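Local coordinates for chitin oligosaccharide binding protein NagB2 (Paenibacillus sp. FPU-7, PDB 7EHU) that binds short chitin oligosaccharides such as diacetylchitobiose and triacetylchitotriose as an extracellular solute-binding protein, probably handing them to an ABC-type importer, at residues Leu272-Gly275 against Ser276-Ser280; Asp69-Glu72 against Asp73-Arg77; Val398-Glu401 against Gln402-Glu406; Glu178-Ala182 against Lys183-Pro187; Ala210-Gly213 against Pro214-Glu218. All blocks are in the same frame, centred on the assembly; numbering follows the deposited sequence. Where two conformers were deposited one is given.

Interaction 1. Residues Leu272-Gly275 against Ser276-Ser280; sequences LFDG and SWATS. With NAG (2-acetamido-2-deoxy-beta-D-glucopyranose), chain B; NAG (2-acetamido-2-deoxy-beta-D-glucopyranose), chain C; NAG (2-acetamido-2-deoxy-beta-D-glucopyranose), chain D.
Trp277 folds its indole back over Gly275, the residue that ends strand 271-275, and turns the other face to a bound chitin trisaccharide. Its CG sits between the backbone N and the carbonyl carbon (chi1 63°), a placement that brings the ring back over the end of the strand. Starting at the root, Trp277 CB lies 3.5 Å from O4 of the chain B sugar. Trp277 CD1 approaches O3 of that sugar at 3.3 Å. Next, NE1 passes the carboxylate of Asp274, 3.7 Å from OD1 with carboxylate and ring nearly perpendicular; the Tyr257 hydroxyl is hydrogen-bonded to both atoms. At the far end, Trp277 CH2 comes to 3.7 Å from O5 of the chain D sugar. Under the six-membered ring, Gly275 CA makes a CH-pi contact 3.5 Å from the centroid and only 7° off the normal; a side chain on Gly275 would collide with Trp277 CH2. Over the opposite face, C4 of the chain C sugar stands 3.8 Å above the indole plane. The 3-10 turn that carries the indole is closed by Ala278 N donating to Gly275 O (3.0 Å), and Trp277 O accepts from N2 of the chain B sugar. An indole laid along a pyranose is the aromatic platform characteristic of carbohydrate-binding sites.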
# COMPACT_ATOMS: atom_id res chain seq x y z
N LEU A 272 -10.67 10.99 -0.40
CA LEU A 272 -9.26 10.63 -0.56
C LEU A 272 -9.20 9.14 -0.84
O LEU A 272 -9.69 8.36 -0.03
CB LEU A 272 -8.50 10.94 0.73
CG LEU A 272 -7.03 10.55 0.76
CD1 LEU A 272 -6.19 11.61 0.04
CD2 LEU A 272 -6.53 10.40 2.16
N PHE A 273 -8.61 8.74 -1.96
CA PHE A 273 -8.41 7.34 -2.26
C PHE A 273 -7.06 6.92 -1.68
O PHE A 273 -6.02 7.47 -2.07
CB PHE A 273 -8.49 7.06 -3.76
CG PHE A 273 -8.66 5.60 -4.05
CD1 PHE A 273 -9.91 5.03 -4.05
CD2 PHE A 273 -7.56 4.77 -4.23
CE1 PHE A 273 -10.09 3.68 -4.25
CE2 PHE A 273 -7.73 3.40 -4.41
CZ PHE A 273 -8.98 2.85 -4.43
N ASP A 274 -7.07 6.02 -0.71
CA ASP A 274 -5.84 5.71 -0.00
C ASP A 274 -5.95 4.34 0.63
O ASP A 274 -7.02 3.73 0.70
CB ASP A 274 -5.55 6.78 1.06
CG ASP A 274 -4.07 7.06 1.25
OD1 ASP A 274 -3.24 6.13 1.06
OD2 ASP A 274 -3.74 8.17 1.66
N GLY A 275 -4.79 3.85 1.09
CA GLY A 275 -4.74 2.61 1.81
C GLY A 275 -5.11 2.76 3.27
O GLY A 275 -5.08 3.85 3.84
N SER A 276 -5.45 1.63 3.88
CA SER A 276 -5.97 1.64 5.24
C SER A 276 -4.91 2.01 6.25
O SER A 276 -5.26 2.35 7.39
CB SER A 276 -6.69 0.34 5.57
OG SER A 276 -5.92 -0.79 5.21
N TRP A 277 -3.65 2.02 5.85
CA TRP A 277 -2.55 2.50 6.69
C TRP A 277 -2.60 4.01 6.91
O TRP A 277 -1.84 4.53 7.73
CB TRP A 277 -1.19 2.09 6.06
CG TRP A 277 -1.03 2.75 4.70
CD1 TRP A 277 -0.74 4.06 4.45
CD2 TRP A 277 -1.21 2.14 3.41
NE1 TRP A 277 -0.75 4.32 3.10
CE2 TRP A 277 -1.04 3.15 2.44
CE3 TRP A 277 -1.51 0.84 2.99
CZ2 TRP A 277 -1.17 2.89 1.09
CZ3 TRP A 277 -1.63 0.59 1.65
CH2 TRP A 277 -1.45 1.61 0.70
N ALA A 278 -3.52 4.71 6.23
CA ALA A 278 -3.68 6.15 6.41
C ALA A 278 -4.62 6.50 7.56
O ALA A 278 -4.73 7.67 7.92
CB ALA A 278 -4.26 6.77 5.12
N THR A 279 -5.33 5.51 8.12
CA THR A 279 -6.39 5.81 9.09
C THR A 279 -5.90 6.65 10.25
O THR A 279 -6.60 7.58 10.69
CB THR A 279 -7.03 4.51 9.59
OG1 THR A 279 -7.72 3.91 8.50
CG2 THR A 279 -8.02 4.77 10.73
N SER A 280 -4.72 6.33 10.79
CA SER A 280 -4.27 7.05 11.98
C SER A 280 -4.14 8.55 11.69
O SER A 280 -4.43 9.38 12.56
CB SER A 280 -2.93 6.52 12.49
OG SER A 280 -1.94 6.60 11.47
C1 NAG B . 2.10 3.98 9.39
C2 NAG B . 2.10 4.86 8.13
C3 NAG B . 1.95 4.01 6.87
C4 NAG B . 2.84 2.77 6.90
C5 NAG B . 2.79 2.08 8.26
C6 NAG B . 3.76 0.93 8.38
C7 NAG B . 1.11 7.13 8.32
C8 NAG B . -0.18 7.90 8.39
N2 NAG B . 0.99 5.80 8.21
O1 NAG B . 2.37 4.74 10.52
O3 NAG B . 2.23 4.84 5.74
O4 NAG B . 2.29 1.81 6.00
O5 NAG B . 3.10 3.02 9.29
O6 NAG B . 5.06 1.29 7.94
O7 NAG B . 2.22 7.68 8.34
C1 NAG C . 2.92 1.63 4.74
C2 NAG C . 2.34 0.34 4.18
C3 NAG C . 2.73 0.15 2.72
C4 NAG C . 2.49 1.41 1.90
C5 NAG C . 3.14 2.59 2.61
C6 NAG C . 2.91 3.92 1.93
C7 NAG C . 2.08 -1.43 5.90
C8 NAG C . 2.77 -2.55 6.61
N2 NAG C . 2.80 -0.79 4.97
O3 NAG C . 1.99 -0.95 2.22
O4 NAG C . 3.11 1.27 0.63
O5 NAG C . 2.58 2.70 3.92
O6 NAG C . 3.63 4.95 2.60
O7 NAG C . 0.91 -1.13 6.15
C1 NAG D . 2.28 1.15 -0.49
C2 NAG D . 3.16 1.19 -1.72
C3 NAG D . 2.35 0.87 -2.97
C4 NAG D . 1.61 -0.46 -2.80
C5 NAG D . 0.78 -0.44 -1.53
C6 NAG D . 0.11 -1.77 -1.23
C7 NAG D . 5.16 2.61 -1.75
C8 NAG D . 5.70 4.00 -1.94
N2 NAG D . 3.83 2.47 -1.86
O3 NAG D . 3.24 0.82 -4.08
O4 NAG D . 0.73 -0.71 -3.89
O5 NAG D . 1.63 -0.12 -0.41
O6 NAG D . 1.05 -2.82 -1.08
O7 NAG D . 5.89 1.65 -1.51

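Interaction 2. Residues Asp69-Glu72 against Asp73-Arg77; sequences DGVE and DTVNR. With NAG (2-acetamido-2-deoxy-beta-D-glucopyranose), chain D; NAG (2-acetamido-2-deoxy-beta-D-glucopyranose), chain C.
Asp73, which follows the N-cap residue Glu72, has its OD2 gripped twice: O6 of the chain C sugar donates to it at 2.7 Å, and Arg40 forms a salt bridge with it. The other oxygen turns back on the helix start, where Thr74 N donates to Asp73 OD1 (2.7 Å, 31° out of the carboxylate plane). Were an alanine here, the sugar O6 and Arg40 would probably lose their common acceptor, and Thr74 N its side-chain bond. The helix itself opens with Asn76 N donating to Glu72 O (2.8 Å), an almost straight bond at 165°. Beside it, Val71 CG1, anti to the backbone N (chi1 179°), meets Val75 CG1 at 3.7 Å, the two side chains crossing at about a right angle, and Asn76 CB at 3.8 Å. Glu72 reaches over the other methyl, its OE2 3.9 Å from Val75 CG2. Arg77 extends toward the glycan, its NH1 3.0 Å from O3 of the chain D sugar, which lies at the guanidinium edge; Asp101 and Asp389 form salt bridges with the same group. The turn thus joins strand 64-70 to helix 73-86, with Val71 touching Arg35 of strand 30-36 and Trp198 of helix 197-212 touching Asp73 and Thr74.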
# COMPACT_ATOMS: atom_id res chain seq x y z
N ASP A 69 17.78 2.19 10.23
CA ASP A 69 18.03 3.05 9.08
C ASP A 69 16.67 3.37 8.48
O ASP A 69 16.12 2.58 7.71
CB ASP A 69 18.93 2.36 8.07
CG ASP A 69 19.37 3.30 6.98
OD1 ASP A 69 19.82 4.41 7.32
OD2 ASP A 69 19.21 2.96 5.79
N GLY A 70 16.12 4.53 8.84
CA GLY A 70 14.81 4.93 8.35
C GLY A 70 14.95 5.66 7.03
O GLY A 70 15.69 6.63 6.93
N VAL A 71 14.22 5.19 6.03
CA VAL A 71 14.28 5.73 4.67
C VAL A 71 12.85 5.91 4.17
O VAL A 71 12.00 5.06 4.42
CB VAL A 71 15.07 4.75 3.76
CG1 VAL A 71 15.14 5.24 2.34
CG2 VAL A 71 16.49 4.53 4.32
N GLU A 72 12.60 7.02 3.47
CA GLU A 72 11.28 7.25 2.89
C GLU A 72 10.85 6.09 2.01
O GLU A 72 11.66 5.51 1.29
CB GLU A 72 11.34 8.50 1.99
CG GLU A 72 11.83 9.81 2.58
CD GLU A 72 12.33 10.75 1.49
OE1 GLU A 72 11.50 11.16 0.66
OE2 GLU A 72 13.56 11.04 1.44
N ASP A 73 9.55 5.81 2.02
CA ASP A 73 8.96 4.68 1.30
C ASP A 73 9.47 4.55 -0.13
O ASP A 73 10.01 3.50 -0.52
CB ASP A 73 7.42 4.73 1.40
CG ASP A 73 6.77 6.07 0.96
OD1 ASP A 73 7.41 7.00 0.45
OD2 ASP A 73 5.53 6.18 1.20
N THR A 74 9.29 5.58 -0.96
CA THR A 74 9.65 5.44 -2.37
C THR A 74 11.15 5.26 -2.54
O THR A 74 11.61 4.47 -3.38
CB THR A 74 9.21 6.67 -3.18
OG1 THR A 74 9.81 7.82 -2.60
CG2 THR A 74 7.69 6.81 -3.22
N VAL A 75 11.94 5.99 -1.75
CA VAL A 75 13.39 5.92 -1.85
C VAL A 75 13.87 4.53 -1.48
O VAL A 75 14.70 3.94 -2.19
CB VAL A 75 14.02 7.00 -0.95
CG1 VAL A 75 15.54 6.87 -0.91
CG2 VAL A 75 13.63 8.41 -1.42
N ASN A 76 13.32 3.94 -0.41
CA ASN A 76 13.77 2.61 -0.03
C ASN A 76 13.44 1.59 -1.11
O ASN A 76 14.30 0.83 -1.57
CB ASN A 76 13.15 2.16 1.28
CG ASN A 76 13.64 0.81 1.69
OD1 ASN A 76 14.85 0.61 1.74
ND2 ASN A 76 12.73 -0.15 1.90
N ARG A 77 12.16 1.53 -1.50
CA ARG A 77 11.73 0.45 -2.39
C ARG A 77 12.35 0.56 -3.76
O ARG A 77 12.78 -0.44 -4.35
CB ARG A 77 10.21 0.47 -2.53
CG ARG A 77 9.64 -0.71 -3.29
CD ARG A 77 8.17 -0.62 -3.44
NE ARG A 77 7.65 -1.82 -4.06
CZ ARG A 77 6.36 -2.06 -4.27
NH1 ARG A 77 5.47 -1.12 -3.94
NH2 ARG A 77 5.96 -3.21 -4.77
C1 NAG D . 2.28 1.15 -0.49
C2 NAG D . 3.16 1.19 -1.72
C3 NAG D . 2.35 0.87 -2.97
C4 NAG D . 1.61 -0.46 -2.80
C5 NAG D . 0.78 -0.44 -1.53
C6 NAG D . 0.11 -1.77 -1.23
C7 NAG D . 5.16 2.61 -1.75
C8 NAG D . 5.70 4.00 -1.94
N2 NAG D . 3.83 2.47 -1.86
O3 NAG D . 3.24 0.82 -4.08
O4 NAG D . 0.73 -0.71 -3.89
O5 NAG D . 1.63 -0.12 -0.41
O6 NAG D . 1.05 -2.82 -1.08
O7 NAG D . 5.89 1.65 -1.51
C1 NAG C . 2.92 1.63 4.74
C2 NAG C . 2.34 0.34 4.18
C3 NAG C . 2.73 0.15 2.72
C4 NAG C . 2.49 1.41 1.90
C5 NAG C . 3.14 2.59 2.61
C6 NAG C . 2.91 3.92 1.93
C7 NAG C . 2.08 -1.43 5.90
C8 NAG C . 2.77 -2.55 6.61
N2 NAG C . 2.80 -0.79 4.97
O3 NAG C . 1.99 -0.95 2.22
O4 NAG C . 3.11 1.27 0.63
O5 NAG C . 2.58 2.70 3.92
O6 NAG C . 3.63 4.95 2.60
O7 NAG C . 0.91 -1.13 6.15

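Interaction 3. Residues Val398-Glu401 against Gln402-Glu406; sequences VTLE and QSVQE
Leu400 and Val404, one helical turn apart, cross obliquely, with Leu400 CD1 4.0 Å from Val404 CG1; both side chains also touch Asn201 of helix 197-212 and Phe236 of helix 230-244. Thr399 and Ser403 form a second row, directed toward helix 414-430. Ser403 OG is anti to the carbonyl carbon and beside its own backbone N (chi1 -57°), and this turns the hydroxyl back toward the preceding turn, where it donates to Thr399 O at 2.7 Å. The same carbonyl accepts from Ser403 N at 2.9 Å, the two donors arriving from opposite faces of its plane. Lys420 is hydrogen-bonded to Ser403 OG as well. A valine in its place would probably leave Thr399 O with one donor fewer from this residue and deprive Lys420 of that hydroxyl. On a third side, Glu401 runs extended while Gln402 bends at its second torsion, and their OE1 atoms converge on one water, 2.7 Å from Glu401 OE1 and 2.9 Å from Gln402 OE1, though competing acceptors make it uncertain that both bonds hold together. Regular bonds such as Val404 N to Leu400 O (2.8 Å) continue the ladder of a largely buried alpha-helix, in which a serine hydroxyl bonds to the carbonyl one turn back, a common way to satisfy a buried hydroxyl.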
# COMPACT_ATOMS: atom_id res chain seq x y z
N VAL A 398 7.47 1.76 -12.32
CA VAL A 398 8.03 3.11 -12.35
C VAL A 398 7.61 3.83 -13.63
O VAL A 398 7.33 5.04 -13.63
CB VAL A 398 9.55 3.03 -12.14
CG1 VAL A 398 10.24 4.38 -12.31
CG2 VAL A 398 9.87 2.46 -10.75
N THR A 399 7.54 3.10 -14.74
CA THR A 399 7.08 3.72 -15.98
C THR A 399 5.62 4.17 -15.85
O THR A 399 5.25 5.24 -16.35
CB THR A 399 7.26 2.74 -17.14
OG1 THR A 399 8.64 2.39 -17.26
CG2 THR A 399 6.81 3.35 -18.45
N LEU A 400 4.77 3.37 -15.20
CA LEU A 400 3.39 3.80 -15.02
C LEU A 400 3.32 5.06 -14.15
O LEU A 400 2.53 5.97 -14.44
CB LEU A 400 2.53 2.70 -14.43
CG LEU A 400 1.03 3.02 -14.38
CD1 LEU A 400 0.44 3.20 -15.77
CD2 LEU A 400 0.28 1.95 -13.61
N GLU A 401 4.12 5.12 -13.09
CA GLU A 401 4.16 6.31 -12.24
C GLU A 401 4.47 7.56 -13.05
O GLU A 401 3.76 8.58 -12.94
CB GLU A 401 5.22 6.13 -11.14
CG GLU A 401 4.85 5.08 -10.14
CD GLU A 401 5.98 4.70 -9.20
OE1 GLU A 401 7.07 5.32 -9.24
OE2 GLU A 401 5.77 3.77 -8.40
N GLN A 402 5.53 7.51 -13.85
CA GLN A 402 5.85 8.65 -14.71
C GLN A 402 4.72 8.95 -15.67
O GLN A 402 4.40 10.12 -15.94
CB GLN A 402 7.09 8.33 -15.55
CG GLN A 402 8.41 8.22 -14.81
CD GLN A 402 8.68 9.38 -13.87
OE1 GLN A 402 8.72 9.21 -12.65
NE2 GLN A 402 8.88 10.57 -14.43
N SER A 403 4.15 7.90 -16.27
CA SER A 403 3.13 8.07 -17.30
C SER A 403 1.86 8.70 -16.75
O SER A 403 1.26 9.56 -17.41
CB SER A 403 2.82 6.75 -18.01
OG SER A 403 3.99 6.18 -18.58
N VAL A 404 1.43 8.30 -15.54
CA VAL A 404 0.19 8.88 -15.01
C VAL A 404 0.42 10.33 -14.59
O VAL A 404 -0.49 11.16 -14.67
CB VAL A 404 -0.46 8.05 -13.89
CG1 VAL A 404 -0.91 6.68 -14.39
CG2 VAL A 404 0.44 7.93 -12.64
N GLN A 405 1.63 10.67 -14.16
CA GLN A 405 1.94 12.07 -13.91
C GLN A 405 1.87 12.87 -15.21
O GLN A 405 1.30 13.97 -15.24
CB GLN A 405 3.32 12.19 -13.26
CG GLN A 405 3.36 11.74 -11.80
CD GLN A 405 4.76 11.74 -11.23
OE1 GLN A 405 5.73 11.47 -11.93
NE2 GLN A 405 4.87 12.06 -9.95
N GLU A 406 2.41 12.31 -16.29
CA GLU A 406 2.33 12.95 -17.60
C GLU A 406 0.89 13.03 -18.09
O GLU A 406 0.50 14.04 -18.68
CB GLU A 406 3.19 12.16 -18.59
CG GLU A 406 4.66 12.28 -18.30
CD GLU A 406 5.53 11.29 -19.06
OE1 GLU A 406 6.73 11.21 -18.74
OE2 GLU A 406 5.01 10.58 -19.94
O HOH W 1 8.26 7.47 -10.35

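Interaction 4. Residues Glu178-Ala182 against Lys183-Pro187; sequences EALKA and KNITP
Leu180 and Ile185 meet across a Schellman motif that ends helix 170-182. The evidence lies first in the backbone bonds. Ile185 N donates to Leu180 O (3.0 Å), and nested inside that loop Asn184 N donates to Lys181 O (2.9 Å). Both donors stand above the carbonyl planes, the second much further out of plane than the first, as expected where the chain curls round the helix end. Asn184 is the C-prime residue, and its positive phi of 58° reverses the path of the chain. Lys183 N, the last amide before that reversal, still donates to Ala179 O at 3.3 Å, and makes a weak bond to Leu180 O as well, which therefore takes a second donor alongside Ile185 N.

The apolar group of contacts is equally characteristic, for a Schellman ending usually pairs the C3 side chain, here Leu180, with the C-double-prime one, here Ile185. With CG anti to the carbonyl carbon (chi1 -70°), Leu180 sends CD2 to within 4.0 Å of Ile185 CG2, the two side chains meeting at a slant. Leu180 CB meets Pro187 CG, 4.1 Å away. Phe158 and Ala270 also touch Leu180, while Leu157 touches Ile185, so the helix end is pressed onto helix 155-160 as the chain moves on to strand 188-189. Outside this apolar patch the polar residues are largely exposed. Lys183 bends at successive torsions beyond CG, and its aliphatic root stays near the helix end: Lys183 CG is 3.6 Å from Ala179 O.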
# COMPACT_ATOMS: atom_id res chain seq x y z
N GLU A 178 -20.15 15.81 -9.24
CA GLU A 178 -20.81 16.98 -9.84
C GLU A 178 -21.31 17.92 -8.75
O GLU A 178 -21.13 19.15 -8.84
CB GLU A 178 -21.98 16.51 -10.72
CG GLU A 178 -21.57 16.02 -12.11
CD GLU A 178 -22.66 15.24 -12.85
OE1 GLU A 178 -23.83 15.24 -12.40
OE2 GLU A 178 -22.34 14.63 -13.90
N ALA A 179 -21.95 17.37 -7.73
CA ALA A 179 -22.55 18.19 -6.68
C ALA A 179 -21.48 18.87 -5.83
O ALA A 179 -21.64 20.04 -5.43
CB ALA A 179 -23.45 17.33 -5.80
N LEU A 180 -20.39 18.17 -5.54
CA LEU A 180 -19.30 18.77 -4.78
C LEU A 180 -18.66 19.90 -5.58
O LEU A 180 -18.45 21.00 -5.05
CB LEU A 180 -18.26 17.70 -4.44
CG LEU A 180 -18.70 16.65 -3.41
CD1 LEU A 180 -17.84 15.40 -3.52
CD2 LEU A 180 -18.67 17.21 -1.99
N LYS A 181 -18.38 19.65 -6.86
CA LYS A 181 -17.79 20.67 -7.73
C LYS A 181 -18.69 21.90 -7.80
O LYS A 181 -18.20 23.03 -7.75
CB LYS A 181 -17.56 20.07 -9.12
CG LYS A 181 -16.72 20.91 -10.10
CD LYS A 181 -15.28 21.13 -9.61
CE LYS A 181 -14.46 21.97 -10.57
NZ LYS A 181 -15.14 23.25 -10.91
N ALA A 182 -20.01 21.70 -7.86
CA ALA A 182 -20.94 22.82 -7.97
C ALA A 182 -20.93 23.69 -6.73
O ALA A 182 -21.26 24.89 -6.81
CB ALA A 182 -22.35 22.29 -8.24
N LYS A 183 -20.58 23.12 -5.58
CA LYS A 183 -20.41 23.88 -4.35
C LYS A 183 -18.99 24.40 -4.15
O LYS A 183 -18.69 24.91 -3.07
CB LYS A 183 -20.76 23.01 -3.15
CG LYS A 183 -22.21 22.59 -2.95
CD LYS A 183 -23.18 23.70 -2.57
CE LYS A 183 -22.69 24.32 -1.29
NZ LYS A 183 -23.65 24.71 -0.24
N ASN A 184 -18.12 24.27 -5.16
CA ASN A 184 -16.73 24.70 -5.05
C ASN A 184 -16.02 23.99 -3.88
O ASN A 184 -15.19 24.57 -3.19
CB ASN A 184 -16.62 26.23 -4.98
CG ASN A 184 -17.00 26.90 -6.31
OD1 ASN A 184 -17.15 26.23 -7.34
ND2 ASN A 184 -17.17 28.21 -6.28
N ILE A 185 -16.37 22.72 -3.67
CA ILE A 185 -15.64 21.83 -2.77
C ILE A 185 -14.73 20.98 -3.65
O ILE A 185 -15.21 20.29 -4.56
CB ILE A 185 -16.60 20.93 -1.96
CG1 ILE A 185 -17.52 21.77 -1.06
CG2 ILE A 185 -15.82 19.92 -1.13
CD1 ILE A 185 -18.76 21.02 -0.58
N THR A 186 -13.42 21.04 -3.40
CA THR A 186 -12.48 20.18 -4.13
C THR A 186 -12.89 18.72 -3.92
O THR A 186 -12.89 18.26 -2.77
CB THR A 186 -11.06 20.40 -3.61
OG1 THR A 186 -10.72 21.78 -3.70
CG2 THR A 186 -10.04 19.57 -4.41
N PRO A 187 -13.28 17.98 -4.95
CA PRO A 187 -13.87 16.67 -4.67
C PRO A 187 -12.90 15.62 -4.16
O PRO A 187 -13.20 14.96 -3.15
CB PRO A 187 -14.53 16.28 -6.00
CG PRO A 187 -14.83 17.63 -6.65
CD PRO A 187 -13.57 18.41 -6.33

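Interaction 5. Residues Ala210-Gly213 against Pro214-Glu218; sequences ATAG and PEAQE
Gly213 and Pro214 form the joint between helix 197-212 and helix 214-219. Pro214 comes first: its ring nitrogen carries no hydrogen, and its CD lies 2.9 Å from Gly213 CA, the close approach built into a trans peptide to proline. Gly213 itself has phi 91° and psi 161°, and at these angles a CB would be driven against the carbonyl O of Ala212. Next comes Glu215, deposited in two conformers, so that its side-chain placement is doubtful. In the one described, CG lies between the backbone N and the carbonyl carbon (chi1 63°) and the chain bends again at the following torsion, which would carry the carboxylate back over Gly213 and put OE1 very near the carbonyl O of Ala212, a pair of acceptors that cannot bond to each other. Ala216 follows, pointing its methyl at the preceding helix: its CB is 3.7 Å from Ala212 CB, which also touches Ala231 and Val232 of helix 230-244, while Ala216 N makes a weak hydrogen bond to Gly213 O at 3.3 Å. Gln217 continues the turn through water, which donates to Gly213 O (2.6 Å) and accepts from Gln217 N (2.9 Å); the Gln217 side chain departs toward Pro386, whose carbonyl O binds NE2. Glu218 N then makes a weak bond to Pro214 O (3.5 Å). The chemistry suggests a joint that owes more to the backbone angles of Gly213 and the ring of Pro214 than to strong bonds: small methyls pack closely, while a water and a weak amide bond share the one carbonyl of Gly213.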
# COMPACT_ATOMS: atom_id res chain seq x y z
N ALA A 210 -11.66 -1.95 -12.17
CA ALA A 210 -13.10 -1.76 -12.28
C ALA A 210 -13.57 -1.83 -13.73
O ALA A 210 -14.68 -2.31 -14.00
CB ALA A 210 -13.52 -0.41 -11.68
N THR A 211 -12.76 -1.35 -14.68
CA THR A 211 -13.18 -1.35 -16.08
C THR A 211 -12.84 -2.65 -16.80
O THR A 211 -13.60 -3.07 -17.67
CB THR A 211 -12.55 -0.18 -16.85
OG1 THR A 211 -11.13 -0.23 -16.73
CG2 THR A 211 -13.07 1.15 -16.35
N ALA A 212 -11.71 -3.30 -16.47
CA ALA A 212 -11.24 -4.45 -17.23
C ALA A 212 -11.35 -5.76 -16.47
O ALA A 212 -11.28 -6.82 -17.09
CB ALA A 212 -9.77 -4.24 -17.62
N GLY A 213 -11.54 -5.72 -15.15
CA GLY A 213 -11.52 -6.91 -14.34
C GLY A 213 -10.15 -7.24 -13.81
O GLY A 213 -9.13 -6.77 -14.33
N PRO A 214 -10.09 -8.07 -12.76
CA PRO A 214 -8.79 -8.37 -12.13
C PRO A 214 -7.86 -9.22 -12.99
O PRO A 214 -6.65 -9.20 -12.76
CB PRO A 214 -9.18 -9.11 -10.84
CG PRO A 214 -10.50 -9.74 -11.18
CD PRO A 214 -11.21 -8.76 -12.09
N GLU A 215 -8.39 -9.98 -13.93
CA GLU A 215 -7.56 -10.81 -14.79
C GLU A 215 -6.65 -9.98 -15.69
O GLU A 215 -5.60 -10.45 -16.12
CB GLU A 215 -8.49 -11.69 -15.63
CG GLU A 215 -9.41 -10.91 -16.57
CD GLU A 215 -10.70 -10.29 -15.95
OE1 GLU A 215 -11.38 -9.60 -16.73
OE2 GLU A 215 -11.04 -10.45 -14.76
N ALA A 216 -7.05 -8.75 -16.01
CA ALA A 216 -6.22 -7.93 -16.89
C ALA A 216 -4.85 -7.65 -16.28
O ALA A 216 -3.83 -7.81 -16.94
CB ALA A 216 -6.94 -6.62 -17.23
N GLN A 217 -4.81 -7.25 -15.00
CA GLN A 217 -3.50 -6.97 -14.41
C GLN A 217 -2.72 -8.25 -14.15
O GLN A 217 -1.48 -8.21 -14.14
CB GLN A 217 -3.64 -6.13 -13.14
CG GLN A 217 -4.45 -6.75 -12.02
CD GLN A 217 -4.30 -5.98 -10.73
OE1 GLN A 217 -3.87 -4.81 -10.73
NE2 GLN A 217 -4.64 -6.62 -9.62
N GLU A 218 -3.41 -9.38 -13.96
CA GLU A 218 -2.70 -10.65 -13.81
C GLU A 218 -2.01 -11.04 -15.11
O GLU A 218 -0.97 -11.70 -15.09
CB GLU A 218 -3.68 -11.76 -13.43
CG GLU A 218 -4.34 -11.58 -12.06
CD GLU A 218 -3.44 -11.92 -10.87
OE1 GLU A 218 -3.77 -11.44 -9.76
OE2 GLU A 218 -2.44 -12.66 -11.03
O HOH W 2 -6.89 -5.43 -14.16

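Interactions 1 and 2 both touch the sugars of chains C and D and reach the same sheet, yet their centres are 19 Å apart: one offers a stacked indole, the other a carboxylate and a guanidinium at a helix start. Interaction 1 is wholly buried, and interaction 3 is largely so, within a regular helix; its apolar side chains touch helix 197-212, the helix whose end forms interaction 5. Interactions 2, 4 and 5 are partly buried, interaction 4 with its centre about 28 Å from that of the chain. Interactions 4 and 5 both turn through a residue of positive phi, but interaction 4 closes with direct backbone bonds and apolar side chains, interaction 5 with a weak bond and a water.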